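Local coordinates for haloacid dehalogenase domain protein hydrolase (Planctomyces limnophilus, PDB 4OVY) that is probably a metal-dependent hydrolase of the haloacid dehalogenase superfamily, possibly a phosphatase, and binds calcium in this crystal, at residues V55-F59 with A163-F167; G185-K191 with R203-F209. All blocks are in the same frame, centred on the assembly; numbering follows the deposited sequence.

Interaction 1: V55-F59 with A163-F167; sequences VQLAF and AGIEF
This buried contact joins the start of helix 55-67, which begins the helical insertion that in HAD enzymes usually forms the cap, to the turn after strand 156-161 of the HAD core. Residues 55-59 form one helical turn, with Phe59 N to Val55 O at 3.0 Å. Ala163 and Gly164 are extended, and Gly164 is the N-cap of the short helix 165-168. The closest CA atoms are Gln56 CA and Phe167 CA, 7.0 Å apart. Gln56 is stretched out, with chi1 and chi2 both t and chi3 near -20°. This carries its amide to the N-cap residue, while its NE2 bonds to Thr103. Phe167 also takes chi1 t, with chi2 near 73°, and its CA-to-CB bond points toward residues 55-59. Gln56 CB lies over the face of the Phe167 ring, 3.9 Å from its centroid, in a CH-pi contact. Val55 (chi1 t) puts CG1 at the ring edge, 3.8 Å from Phe167 CZ. Phe59 (chi1 t, chi2 81°) brings CB to 3.6 Å from Phe167 CE1. The Phe59 and Phe167 rings meet obliquely, with planes at 49° and centroids 5.3 Å apart. Trp122 packs against all three apolar side chains. Ala163 lies beside the calcium ligand Asp44. Gly164 N donates to Gln56 OE1 at 2.8 Å.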
loop_
_atom_site.group_PDB
_atom_site.type_symbol
_atom_site.label_atom_id
_atom_site.label_comp_id
_atom_site.label_asym_id
_atom_site.label_seq_id
_atom_site.Cartn_x
_atom_site.Cartn_y
_atom_site.Cartn_z
ATOM N N VAL A 55 -15.510 -14.498 9.338
ATOM C CA VAL A 55 -14.589 -15.597 9.607
ATOM C C VAL A 55 -13.524 -15.192 10.631
ATOM O O VAL A 55 -13.140 -16.002 11.472
ATOM C CB VAL A 55 -13.920 -16.127 8.319
ATOM C CG1 VAL A 55 -12.871 -17.182 8.649
ATOM C CG2 VAL A 55 -14.973 -16.716 7.384
ATOM N N GLN A 56 -13.049 -13.948 10.567
ATOM C CA GLN A 56 -12.081 -13.482 11.553
ATOM C C GLN A 56 -12.668 -13.453 12.968
ATOM O O GLN A 56 -11.931 -13.627 13.932
ATOM C CB GLN A 56 -11.490 -12.124 11.190
ATOM C CG GLN A 56 -10.338 -11.714 12.098
ATOM C CD GLN A 56 -9.723 -10.389 11.718
ATOM O OE1 GLN A 56 -9.869 -9.926 10.594
ATOM N NE2 GLN A 56 -9.018 -9.778 12.655
ATOM N N LEU A 57 -13.975 -13.237 13.095
ATOM C CA LEU A 57 -14.614 -13.308 14.417
ATOM C C LEU A 57 -14.594 -14.746 14.945
ATOM O O LEU A 57 -14.316 -14.969 16.134
ATOM C CB LEU A 57 -16.029 -12.719 14.389
ATOM C CG LEU A 57 -16.736 -12.584 15.745
ATOM C CD1 LEU A 57 -15.890 -11.816 16.753
ATOM C CD2 LEU A 57 -18.096 -11.925 15.561
ATOM N N ALA A 58 -14.851 -15.720 14.065
ATOM C CA ALA A 58 -14.715 -17.138 14.426
ATOM C C ALA A 58 -13.291 -17.436 14.924
ATOM O O ALA A 58 -13.108 -18.115 15.931
ATOM C CB ALA A 58 -15.071 -18.042 13.248
ATOM N N PHE A 59 -12.293 -16.927 14.205
ATOM C CA PHE A 59 -10.884 -17.060 14.599
ATOM C C PHE A 59 -10.648 -16.447 15.980
ATOM O O PHE A 59 -10.085 -17.096 16.863
ATOM C CB PHE A 59 -9.993 -16.407 13.527
ATOM C CG PHE A 59 -8.575 -16.149 13.952
ATOM C CD1 PHE A 59 -7.629 -17.168 13.934
ATOM C CD2 PHE A 59 -8.165 -14.868 14.305
ATOM C CE1 PHE A 59 -6.312 -16.926 14.291
ATOM C CE2 PHE A 59 -6.852 -14.620 14.670
ATOM C CZ PHE A 59 -5.922 -15.647 14.668
ATOM N N ALA A 163 -11.848 -6.218 7.630
ATOM C CA ALA A 163 -11.149 -7.249 8.380
ATOM C C ALA A 163 -9.659 -6.936 8.444
ATOM O O ALA A 163 -9.151 -6.070 7.720
ATOM C CB ALA A 163 -11.379 -8.624 7.754
ATOM N N GLY A 164 -8.972 -7.650 9.321
ATOM C CA GLY A 164 -7.544 -7.482 9.503
ATOM C C GLY A 164 -6.761 -7.874 8.267
ATOM O O GLY A 164 -6.918 -8.978 7.734
ATOM N N ILE A 165 -5.908 -6.957 7.828
ATOM C CA ILE A 165 -5.042 -7.162 6.682
ATOM C C ILE A 165 -4.203 -8.441 6.855
ATOM O O ILE A 165 -4.063 -9.229 5.919
ATOM C CB ILE A 165 -4.199 -5.885 6.435
ATOM C CG1 ILE A 165 -3.579 -5.872 5.048
ATOM C CG2 ILE A 165 -3.126 -5.696 7.497
ATOM C CD1 ILE A 165 -2.820 -4.593 4.766
ATOM N N GLU A 166 -3.715 -8.678 8.071
ATOM C CA GLU A 166 -2.855 -9.825 8.350
ATOM C C GLU A 166 -3.614 -11.127 8.585
ATOM O O GLU A 166 -3.014 -12.208 8.600
ATOM C CB GLU A 166 -1.919 -9.514 9.526
ATOM C CG GLU A 166 -0.971 -8.338 9.279
ATOM C CD GLU A 166 -0.218 -8.405 7.948
ATOM O OE1 GLU A 166 0.106 -9.518 7.465
ATOM O OE2 GLU A 166 0.069 -7.333 7.374
ATOM N N PHE A 167 -4.928 -11.036 8.762
ATOM C CA PHE A 167 -5.771 -12.229 8.735
ATOM C C PHE A 167 -5.936 -12.762 7.307
ATOM O O PHE A 167 -6.060 -13.969 7.113
ATOM C CB PHE A 167 -7.147 -11.953 9.336
ATOM C CG PHE A 167 -8.010 -13.167 9.410
ATOM C CD1 PHE A 167 -7.742 -14.160 10.350
ATOM C CD2 PHE A 167 -9.064 -13.346 8.520
ATOM C CE1 PHE A 167 -8.523 -15.298 10.412
ATOM C CE2 PHE A 167 -9.846 -14.486 8.579
ATOM C CZ PHE A 167 -9.577 -15.460 9.527
#

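Interaction 2: G185-K191 with R203-F209; sequences GSSVKLK and RLAELNF. With EDO (1,2-ethanediol), chain D; EDO (1,2-ethanediol), chain I.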
loop_
_atom_site.group_PDB
_atom_site.type_symbol
_atom_site.label_atom_id
_atom_site.label_comp_id
_atom_site.label_asym_id
_atom_site.label_seq_id
_atom_site.Cartn_x
_atom_site.Cartn_y
_atom_site.Cartn_z
ATOM N N GLY A 185 -6.645 -3.531 4.427
ATOM C CA GLY A 185 -7.494 -3.931 5.531
ATOM C C GLY A 185 -7.240 -3.105 6.775
ATOM O O GLY A 185 -6.502 -2.116 6.749
ATOM N N SER A 186 -7.861 -3.514 7.867
ATOM C CA SER A 186 -7.608 -2.877 9.157
ATOM C C SER A 186 -6.296 -3.419 9.720
ATOM O O SER A 186 -5.886 -4.530 9.393
ATOM C CB SER A 186 -8.757 -3.143 10.124
ATOM O OG SER A 186 -9.960 -2.566 9.654
ATOM N N SER A 187 -5.642 -2.641 10.572
ATOM C CA SER A 187 -4.322 -3.018 11.071
ATOM C C SER A 187 -4.008 -2.441 12.456
ATOM O O SER A 187 -4.617 -1.462 12.896
ATOM C CB SER A 187 -3.243 -2.576 10.067
ATOM O OG SER A 187 -3.289 -1.171 9.833
ATOM N N VAL A 188 -3.069 -3.092 13.135
ATOM C CA VAL A 188 -2.423 -2.543 14.331
ATOM C C VAL A 188 -1.077 -1.962 13.936
ATOM O O VAL A 188 -0.557 -2.251 12.848
ATOM C CB VAL A 188 -2.196 -3.608 15.425
ATOM C CG1 VAL A 188 -3.519 -4.229 15.841
ATOM C CG2 VAL A 188 -1.199 -4.687 14.979
ATOM N N LYS A 189 -0.507 -1.150 14.820
ATOM C CA LYS A 189 0.816 -0.602 14.594
ATOM C C LYS A 189 1.886 -1.674 14.785
ATOM O O LYS A 189 1.694 -2.644 15.523
ATOM C CB LYS A 189 1.087 0.585 15.517
ATOM C CG LYS A 189 0.231 1.803 15.207
ATOM C CD LYS A 189 0.725 3.022 15.963
ATOM C CE LYS A 189 -0.284 4.156 15.911
ATOM N NZ LYS A 189 -0.495 4.630 14.523
ATOM N N LEU A 190 2.999 -1.487 14.084
ATOM C CA LEU A 190 4.169 -2.348 14.195
ATOM C C LEU A 190 5.369 -1.568 14.703
ATOM O O LEU A 190 5.444 -0.356 14.546
ATOM C CB LEU A 190 4.518 -2.939 12.832
ATOM C CG LEU A 190 3.468 -3.851 12.200
ATOM C CD1 LEU A 190 3.903 -4.238 10.792
ATOM C CD2 LEU A 190 3.227 -5.085 13.063
ATOM N N LYS A 191 6.316 -2.288 15.292
ATOM C CA LYS A 191 7.587 -1.718 15.736
ATOM C C LYS A 191 8.711 -2.611 15.206
ATOM O O LYS A 191 8.602 -3.834 15.267
ATOM C CB LYS A 191 7.615 -1.668 17.266
ATOM C CG LYS A 191 8.946 -1.267 17.882
ATOM C CD LYS A 191 8.934 -1.367 19.409
ATOM C CE LYS A 191 8.763 -2.803 19.898
ATOM N NZ LYS A 191 8.926 -2.963 21.376
ATOM N N ARG A 203 4.055 -6.726 16.648
ATOM C CA ARG A 203 2.715 -6.163 16.769
ATOM C C ARG A 203 2.543 -5.404 18.091
ATOM O O ARG A 203 2.890 -5.906 19.163
ATOM C CB ARG A 203 1.673 -7.271 16.685
ATOM C CG ARG A 203 1.656 -8.035 15.366
ATOM C CD ARG A 203 0.762 -9.257 15.471
ATOM N NE ARG A 203 -0.548 -8.896 15.999
ATOM C CZ ARG A 203 -1.604 -8.538 15.274
ATOM N NH1 ARG A 203 -1.559 -8.517 13.944
ATOM N NH2 ARG A 203 -2.735 -8.212 15.899
ATOM N N LEU A 204 2.000 -4.197 18.004
ATOM C CA LEU A 204 1.720 -3.374 19.174
ATOM C C LEU A 204 0.246 -3.450 19.569
ATOM O O LEU A 204 -0.609 -3.838 18.769
ATOM C CB LEU A 204 2.105 -1.927 18.893
ATOM C CG LEU A 204 3.558 -1.687 18.466
ATOM C CD1 LEU A 204 3.780 -0.201 18.234
ATOM C CD2 LEU A 204 4.529 -2.226 19.510
ATOM N N ALA A 205 -0.040 -3.084 20.815
ATOM C CA ALA A 205 -1.410 -3.017 21.314
ATOM C C ALA A 205 -1.961 -1.627 21.026
ATOM O O ALA A 205 -2.414 -0.921 21.924
ATOM C CB ALA A 205 -1.443 -3.317 22.811
ATOM N N GLU A 206 -1.915 -1.247 19.755
ATOM C CA GLU A 206 -2.306 0.077 19.317
ATOM C C GLU A 206 -2.892 -0.051 17.919
ATOM O O GLU A 206 -2.314 -0.735 17.078
ATOM C CB GLU A 206 -1.073 0.975 19.299
ATOM C CG GLU A 206 -1.352 2.446 19.485
ATOM C CD GLU A 206 -0.085 3.281 19.428
ATOM O OE1 GLU A 206 1.005 2.748 19.752
ATOM O OE2 GLU A 206 -0.181 4.466 19.046
ATOM N N LEU A 207 -4.038 0.586 17.684
ATOM C CA LEU A 207 -4.674 0.569 16.369
ATOM C C LEU A 207 -3.891 1.434 15.392
ATOM O O LEU A 207 -3.429 2.514 15.739
ATOM C CB LEU A 207 -6.108 1.098 16.434
ATOM C CG LEU A 207 -7.169 0.241 17.117
ATOM C CD1 LEU A 207 -8.502 0.975 17.080
ATOM C CD2 LEU A 207 -7.272 -1.133 16.457
ATOM N N ASN A 208 -3.771 0.957 14.162
ATOM C CA ASN A 208 -3.188 1.746 13.092
ATOM C C ASN A 208 -4.280 2.325 12.201
ATOM O O ASN A 208 -4.296 3.525 11.929
ATOM C CB ASN A 208 -2.221 0.890 12.268
ATOM C CG ASN A 208 -1.526 1.685 11.182
ATOM O OD1 ASN A 208 -1.041 2.780 11.432
ATOM N ND2 ASN A 208 -1.475 1.138 9.972
ATOM N N PHE A 209 -5.190 1.473 11.747
ATOM C CA PHE A 209 -6.201 1.887 10.787
ATOM C C PHE A 209 -7.386 0.934 10.755
ATOM O O PHE A 209 -7.208 -0.279 10.830
ATOM C CB PHE A 209 -5.572 1.991 9.396
ATOM C CG PHE A 209 -6.468 2.615 8.371
ATOM C CD1 PHE A 209 -6.704 3.986 8.382
ATOM C CD2 PHE A 209 -7.075 1.836 7.391
ATOM C CE1 PHE A 209 -7.532 4.565 7.434
ATOM C CE2 PHE A 209 -7.903 2.414 6.442
ATOM C CZ PHE A 209 -8.129 3.776 6.464
HETATM C C1 EDO D . -4.622 -0.141 5.173
HETATM O O1 EDO D . -4.338 -1.428 4.604
HETATM C C2 EDO D . -3.887 0.055 6.502
HETATM O O2 EDO D . -4.243 -0.950 7.456
HETATM C C1 EDO I . 0.995 1.984 7.753
HETATM O O1 EDO I . -0.343 1.708 7.308
HETATM C C2 EDO I . 1.455 3.290 7.151
HETATM O O2 EDO I . 0.443 4.279 7.375
HETATM O O HOH W 1 1.216 4.381 11.741
#
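Ser187 is the polar centre of this antiparallel pairing. Its N donates to Phe209 O at 2.8 Å. Its carbonyl takes two bonds, from Asn208 N to Ser187 O at 2.9 Å and from Phe209 N to Ser187 O at 3.2 Å. Two residues thus face one, which makes a classic beta bulge. The side chains add a bond from Asn208 ND2 to Ser187 OG at 2.9 Å. Further along, Lys189 N donates to Glu206 O and Leu204 N to Lys189 O, both at 2.9 Å. These two bonds flank the corner at 205-206, where Ala205 is the centre of an inverse gamma turn. A water donates to Asn208 OD1 at 2.8 Å and accepts a weak, 3.3 Å bond from Lys189 NZ. Lys189 NZ and Glu206 OE2 stay 4.5 Å apart, beyond a salt bridge.

One ethanediol, probably from the crystallisation liquor, bonds through O2 to Ser187 OG and Gly185 O, each at 2.6 Å.

Packing completes the contact. Val188 CG2 lies over the Arg203 guanidinium, 3.9 Å from Arg203 CZ. Leu190 CD2 reaches Arg203 CA at 3.9 Å, and Leu204 CD2 reaches Lys191 CB at 3.9 Å. Val188 and Leu207 also touch helix 95-106, and Gln222 of the second subunit bonds to the Val188 carbonyl.

Strand 183-195 thus pairs first with 207-209 and then with 198-204. This is a beta hairpin whose returning strand is broken by a corner, extending from the parallel core sheet of a HAD-type Rossmann-like fold.

How the interactions relate
The chain passes the calcium ligands Asp42 and Asp44 before entering helix 55-67. Interaction 1 then closes a long, mostly helical loop, with 103 residues between its segments, when the chain emerges from strand 156-161. Interaction 2 follows in series. It closes a short hairpin with 11 residues between its segments, so the two loops neither nest nor cross. They meet directly at strand 183-195: Ala163 O and Ser186 N are 2.9 Å apart, as are Ile165 N and Ser186 O, both probable hydrogen bonds. The turn after strand 156-161 therefore links the helical insertion to the hairpin. Both contacts also touch the second subunit.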